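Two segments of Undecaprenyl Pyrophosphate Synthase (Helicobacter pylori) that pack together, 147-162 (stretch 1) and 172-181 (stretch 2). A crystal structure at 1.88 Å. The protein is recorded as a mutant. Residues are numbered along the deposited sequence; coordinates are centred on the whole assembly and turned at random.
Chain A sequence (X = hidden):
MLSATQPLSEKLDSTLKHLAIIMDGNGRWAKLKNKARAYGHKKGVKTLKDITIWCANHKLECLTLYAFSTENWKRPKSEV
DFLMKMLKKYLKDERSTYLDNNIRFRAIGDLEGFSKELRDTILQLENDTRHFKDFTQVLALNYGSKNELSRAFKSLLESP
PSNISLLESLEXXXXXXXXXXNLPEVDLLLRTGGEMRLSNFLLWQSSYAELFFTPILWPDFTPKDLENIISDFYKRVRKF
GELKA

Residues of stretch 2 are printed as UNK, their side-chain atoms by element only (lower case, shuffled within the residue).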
# COMPACT_ATOMS: atom_id res chain seq x y z
N ASN A 147 6.32 10.04 -4.90
CA ASN A 147 6.71 10.99 -5.93
C ASN A 147 5.65 11.05 -7.02
O ASN A 147 5.32 12.11 -7.49
CB ASN A 147 8.08 10.58 -6.57
CG ASN A 147 8.43 11.44 -7.81
OD1 ASN A 147 8.91 12.56 -7.68
ND2 ASN A 147 8.15 10.94 -8.96
N GLU A 148 5.12 9.91 -7.44
CA GLU A 148 4.07 9.94 -8.47
C GLU A 148 2.88 10.79 -8.00
O GLU A 148 2.34 11.60 -8.75
CB GLU A 148 3.57 8.54 -8.81
CG GLU A 148 2.49 8.49 -9.93
CD GLU A 148 1.83 7.11 -10.07
OE1 GLU A 148 1.86 6.30 -9.08
OE2 GLU A 148 1.27 6.84 -11.15
N LEU A 149 2.47 10.62 -6.74
CA LEU A 149 1.36 11.41 -6.23
C LEU A 149 1.70 12.88 -6.16
O LEU A 149 0.83 13.76 -6.39
CB LEU A 149 0.91 10.87 -4.86
CG LEU A 149 0.09 9.58 -5.03
CD1 LEU A 149 0.11 8.71 -3.73
CD2 LEU A 149 -1.39 9.97 -5.42
N SER A 150 2.96 13.18 -5.83
CA SER A 150 3.42 14.56 -5.75
C SER A 150 3.33 15.19 -7.12
O SER A 150 2.98 16.34 -7.24
CB SER A 150 4.88 14.62 -5.31
OG SER A 150 4.98 14.18 -3.97
N ARG A 151 3.72 14.44 -8.16
CA ARG A 151 3.69 14.98 -9.52
C ARG A 151 2.24 15.11 -9.97
O ARG A 151 1.90 16.03 -10.73
CB ARG A 151 4.49 14.08 -10.47
CG ARG A 151 6.00 14.20 -10.22
CD ARG A 151 6.85 13.38 -11.27
NE ARG A 151 6.84 11.93 -11.04
CZ ARG A 151 6.11 11.05 -11.74
NH1 ARG A 151 5.33 11.47 -12.71
NH2 ARG A 151 6.14 9.73 -11.46
N ALA A 152 1.37 14.23 -9.48
CA ALA A 152 -0.05 14.31 -9.85
C ALA A 152 -0.59 15.61 -9.29
O ALA A 152 -1.37 16.31 -9.94
CB ALA A 152 -0.80 13.13 -9.29
N PHE A 153 -0.16 15.94 -8.08
CA PHE A 153 -0.64 17.16 -7.41
C PHE A 153 -0.17 18.42 -8.13
O PHE A 153 -0.92 19.41 -8.24
CB PHE A 153 -0.15 17.26 -5.96
CG PHE A 153 -0.38 18.62 -5.36
CD1 PHE A 153 -1.63 18.96 -4.80
CD2 PHE A 153 0.63 19.58 -5.39
CE1 PHE A 153 -1.85 20.27 -4.27
CE2 PHE A 153 0.43 20.87 -4.86
CZ PHE A 153 -0.82 21.23 -4.30
N LYS A 154 1.09 18.38 -8.54
CA LYS A 154 1.73 19.49 -9.25
C LYS A 154 0.99 19.66 -10.57
O LYS A 154 0.83 20.79 -11.08
CB LYS A 154 3.21 19.17 -9.49
CG LYS A 154 4.02 20.27 -10.18
CD LYS A 154 5.56 20.00 -10.06
CE LYS A 154 5.92 18.62 -10.60
NZ LYS A 154 7.19 18.01 -9.98
N SER A 155 0.55 18.54 -11.13
CA SER A 155 -0.20 18.55 -12.36
C SER A 155 -1.54 19.29 -12.13
O SER A 155 -1.93 20.13 -12.96
CB SER A 155 -0.48 17.11 -12.84
OG SER A 155 -1.41 17.08 -13.92
N LEU A 156 -2.21 19.02 -11.01
CA LEU A 156 -3.51 19.66 -10.74
C LEU A 156 -3.38 21.13 -10.41
O LEU A 156 -4.27 21.90 -10.73
CB LEU A 156 -4.28 18.98 -9.59
CG LEU A 156 -4.84 17.59 -9.94
CD1 LEU A 156 -5.03 16.74 -8.65
CD2 LEU A 156 -6.11 17.74 -10.68
N LEU A 157 -2.29 21.50 -9.75
CA LEU A 157 -2.05 22.89 -9.36
C LEU A 157 -1.66 23.70 -10.59
O LEU A 157 -2.09 24.84 -10.76
CB LEU A 157 -0.90 22.99 -8.33
CG LEU A 157 -0.32 24.34 -7.87
CD1 LEU A 157 -1.37 25.42 -7.78
CD2 LEU A 157 0.27 24.16 -6.51
N GLU A 158 -0.85 23.11 -11.45
CA GLU A 158 -0.40 23.81 -12.64
C GLU A 158 -1.45 23.84 -13.75
O GLU A 158 -1.48 24.80 -14.53
CB GLU A 158 0.90 23.17 -13.14
CG GLU A 158 2.05 23.46 -12.21
CD GLU A 158 3.34 22.77 -12.63
OE1 GLU A 158 3.35 22.06 -13.64
OE2 GLU A 158 4.34 22.95 -11.92
N SER A 159 -2.30 22.82 -13.83
CA SER A 159 -3.37 22.78 -14.83
C SER A 159 -4.63 22.20 -14.20
O SER A 159 -4.99 21.08 -14.42
CB SER A 159 -2.96 21.94 -16.01
OG SER A 159 -1.68 22.34 -16.43
N PRO A 160 -5.35 23.00 -13.44
CA PRO A 160 -6.55 22.40 -12.85
C PRO A 160 -7.64 22.06 -13.81
O PRO A 160 -7.64 22.52 -14.94
CB PRO A 160 -7.00 23.42 -11.81
CG PRO A 160 -6.40 24.72 -12.26
CD PRO A 160 -5.09 24.35 -12.92
N PRO A 161 -8.56 21.18 -13.39
CA PRO A 161 -9.67 20.80 -14.27
C PRO A 161 -10.45 22.10 -14.37
O PRO A 161 -10.47 22.87 -13.43
CB PRO A 161 -10.40 19.73 -13.45
CG PRO A 161 -10.24 20.23 -12.10
CD PRO A 161 -8.74 20.59 -12.05
N SER A 162 -11.07 22.37 -15.51
CA SER A 162 -11.72 23.66 -15.62
C SER A 162 -12.75 23.93 -14.57
O SER A 162 -12.92 25.09 -14.15
CB SER A 162 -12.36 23.86 -16.97
OG SER A 162 -12.94 25.15 -16.97
N UNK A 172 -11.21 11.03 -8.33
CA UNK A 172 -11.20 10.75 -9.73
C UNK A 172 -10.16 11.65 -10.39
O UNK A 172 -9.47 11.23 -11.34
c UNK A 172 -12.71 10.75 -11.88
n UNK A 172 -12.45 11.81 -12.68
o UNK A 172 -13.01 9.63 -12.39
c UNK A 172 -12.65 11.00 -10.34
N UNK A 173 -10.05 12.90 -9.94
CA UNK A 173 -9.10 13.81 -10.59
C UNK A 173 -7.65 13.37 -10.37
O UNK A 173 -6.81 13.53 -11.24
c UNK A 173 -10.65 15.90 -10.41
c UNK A 173 -11.00 15.98 -11.90
o UNK A 173 -12.22 15.85 -12.23
c UNK A 173 -9.26 15.25 -10.12
o UNK A 173 -10.06 16.18 -12.73
N UNK A 174 -7.38 12.79 -9.22
CA UNK A 174 -6.01 12.37 -8.95
C UNK A 174 -5.75 11.15 -9.78
O UNK A 174 -4.74 11.07 -10.48
c UNK A 174 -5.98 13.15 -5.09
c UNK A 174 -5.91 13.35 -6.67
c UNK A 174 -4.49 11.33 -7.22
c UNK A 174 -5.83 12.06 -7.47
N UNK A 175 -6.70 10.23 -9.78
CA UNK A 175 -6.54 8.99 -10.51
C UNK A 175 -6.17 9.24 -11.97
O UNK A 175 -5.34 8.58 -12.57
c UNK A 175 -7.85 8.26 -10.42
o UNK A 175 -7.82 7.09 -11.17
N UNK A 176 -6.77 10.28 -12.51
CA UNK A 176 -6.55 10.57 -13.94
C UNK A 176 -5.35 11.43 -14.27
O UNK A 176 -5.08 11.69 -15.44
c UNK A 176 -7.97 10.98 -14.44
c UNK A 176 -8.89 9.73 -14.46
n UNK A 176 -8.55 8.84 -15.40
o UNK A 176 -9.84 9.45 -13.56
N UNK A 177 -4.57 11.79 -13.24
CA UNK A 177 -3.33 12.54 -13.44
C UNK A 177 -2.12 11.67 -13.03
O UNK A 177 -0.97 12.15 -13.16
c UNK A 177 -5.29 17.66 -14.40
c UNK A 177 -4.28 14.89 -12.80
c UNK A 177 -4.34 15.37 -14.25
n UNK A 177 -5.43 16.34 -14.43
c UNK A 177 -3.24 13.82 -12.62
n UNK A 177 -4.08 18.21 -14.20
n UNK A 177 -6.36 18.44 -14.55
N UNK A 178 -2.35 10.46 -12.49
CA UNK A 178 -1.25 9.57 -12.08
C UNK A 178 -0.65 9.01 -13.36
O UNK A 178 -1.32 9.02 -14.37
c UNK A 178 -2.18 8.95 -9.81
c UNK A 178 -1.79 8.41 -11.22
c UNK A 178 -0.89 9.36 -9.06
c UNK A 178 -2.90 7.90 -9.04
N UNK A 179 0.60 8.55 -13.31
CA UNK A 179 1.28 7.95 -14.51
C UNK A 179 0.45 6.80 -15.07
O UNK A 179 0.50 6.47 -16.25
o UNK A 179 4.75 8.02 -13.21
c UNK A 179 2.65 7.38 -14.10
c UNK A 179 3.63 8.42 -13.62
o UNK A 179 3.32 9.64 -13.61
N UNK A 180 -0.32 6.14 -14.21
CA UNK A 180 -1.15 4.98 -14.56
C UNK A 180 -2.55 5.32 -15.05
O UNK A 180 -3.39 4.44 -15.18
c UNK A 180 -1.34 4.07 -13.30
c UNK A 180 -0.03 3.44 -12.86
o UNK A 180 -1.79 4.91 -12.24
N UNK A 181 -2.83 6.58 -15.31
CA UNK A 181 -4.18 6.93 -15.74
C UNK A 181 -4.66 5.98 -16.86
O UNK A 181 -3.87 5.54 -17.73
c UNK A 181 -4.19 8.38 -16.21
c UNK A 181 -3.26 10.15 -17.60
n UNK A 181 -4.45 10.71 -18.27
n UNK A 181 -5.77 11.18 -20.12
c UNK A 181 -4.67 10.64 -19.59
c UNK A 181 -3.34 8.65 -17.43
n UNK A 181 -3.79 10.04 -20.41
O HOH W 1 1.96 11.37 -11.70

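Position 172 carries two carbons beyond CA, the second bearing one oxygen and one nitrogen. That is a short carboxamide, out of reach of stretch 1; the residue is Asn 172.

Position 173 has three carbons in a row, the last holding two oxygens: a carboxylate on the third side-chain carbon. Its CA-to-CB bond points toward stretch 1, with CB 4.1 Å from Leu 156 CD2, and one carboxylate oxygen lies 3.6 Å from Pro 161 CB. This is Glu 173, and the oxygen is OE1.

Position 174 shows four carbons and no heteroatom, forked at the first, with one arm two carbons long. The single-carbon arm lies 3.8 Å from Leu 149 CD2, and the first carbon of the longer arm 4.0 Å from Leu 156 CD1. The fork at CB identifies Ile 174; these atoms are CG2 and CG1.

At position 175 one carbon and one oxygen complete the side chain; its CA-to-CB bond points away from stretch 1, and the side chain makes no contact with it: Ser 175, the last helical residue here. Position 176 repeats the pattern of two carbons with a terminal oxygen and nitrogen, and is Asn 176.

Position 177 has three carbons, a nitrogen, then a carbon bearing two more nitrogens, a guanidinium. CB points toward the helix of stretch 1, and the CA atom is 5.2 Å from Ala 152 CA. One terminal nitrogen lies 2.9 Å from Ser 155 OG, and both lie 3.0 Å from Ser 159 O. This is Arg 177. NH1 donates to Ser 155 OG, while NH1 and NH2 both donate to Ser 159 O. These acceptors lie at the guanidinium edge, near its plane; Leu 156 CD2 covers one face, 3.8 Å from Arg 177 CZ.

Position 178 has four carbons forked at the second. One terminal carbon packs 3.7 Å from Leu 149 CD2 and 3.8 Å from Ala 152 CB, hence Leu 178 and its CD2.

Position 179 ends in a carboxylate on its second carbon, the two oxygens 2.8 Å from Arg 151 NH2 and 2.9 Å from Arg 151 NH1. It is Asp 179; NH2 donates to OD1 and NH1 to OD2, a two-pronged salt bridge. The backbone N gives a weak hydrogen bond to Glu 148 OE2 at 2.8 Å, bent to 121°.

Position 180 has one carbon bearing an oxygen and a carbon, the oxygen 3.8 Å from Glu 148 OE2: Thr 180. Position 181 has three carbons, a nitrogen, then a carbon bearing two more nitrogens, with no contact to stretch 1: Arg 181. It closes a type I turn from Leu 178.

The contact buries 668 Å² and combines apolar packing with two arginine anchors, one from each stretch. Leu 149, Ala 152 and Leu 156 meet Ile 174 and Leu 178. Arg 177, the residue most covered by the other stretch, reaches the carbonyl of Ser 159, the first residue to leave helical geometry. Arg 151 grips Asp 179, and the oxygen of water 1 lies 3.0 Å from Glu 148 O and 2.9 Å from Asp 179 OD2, between the two.

Stretch 2 172-181: NEISNRLDTR
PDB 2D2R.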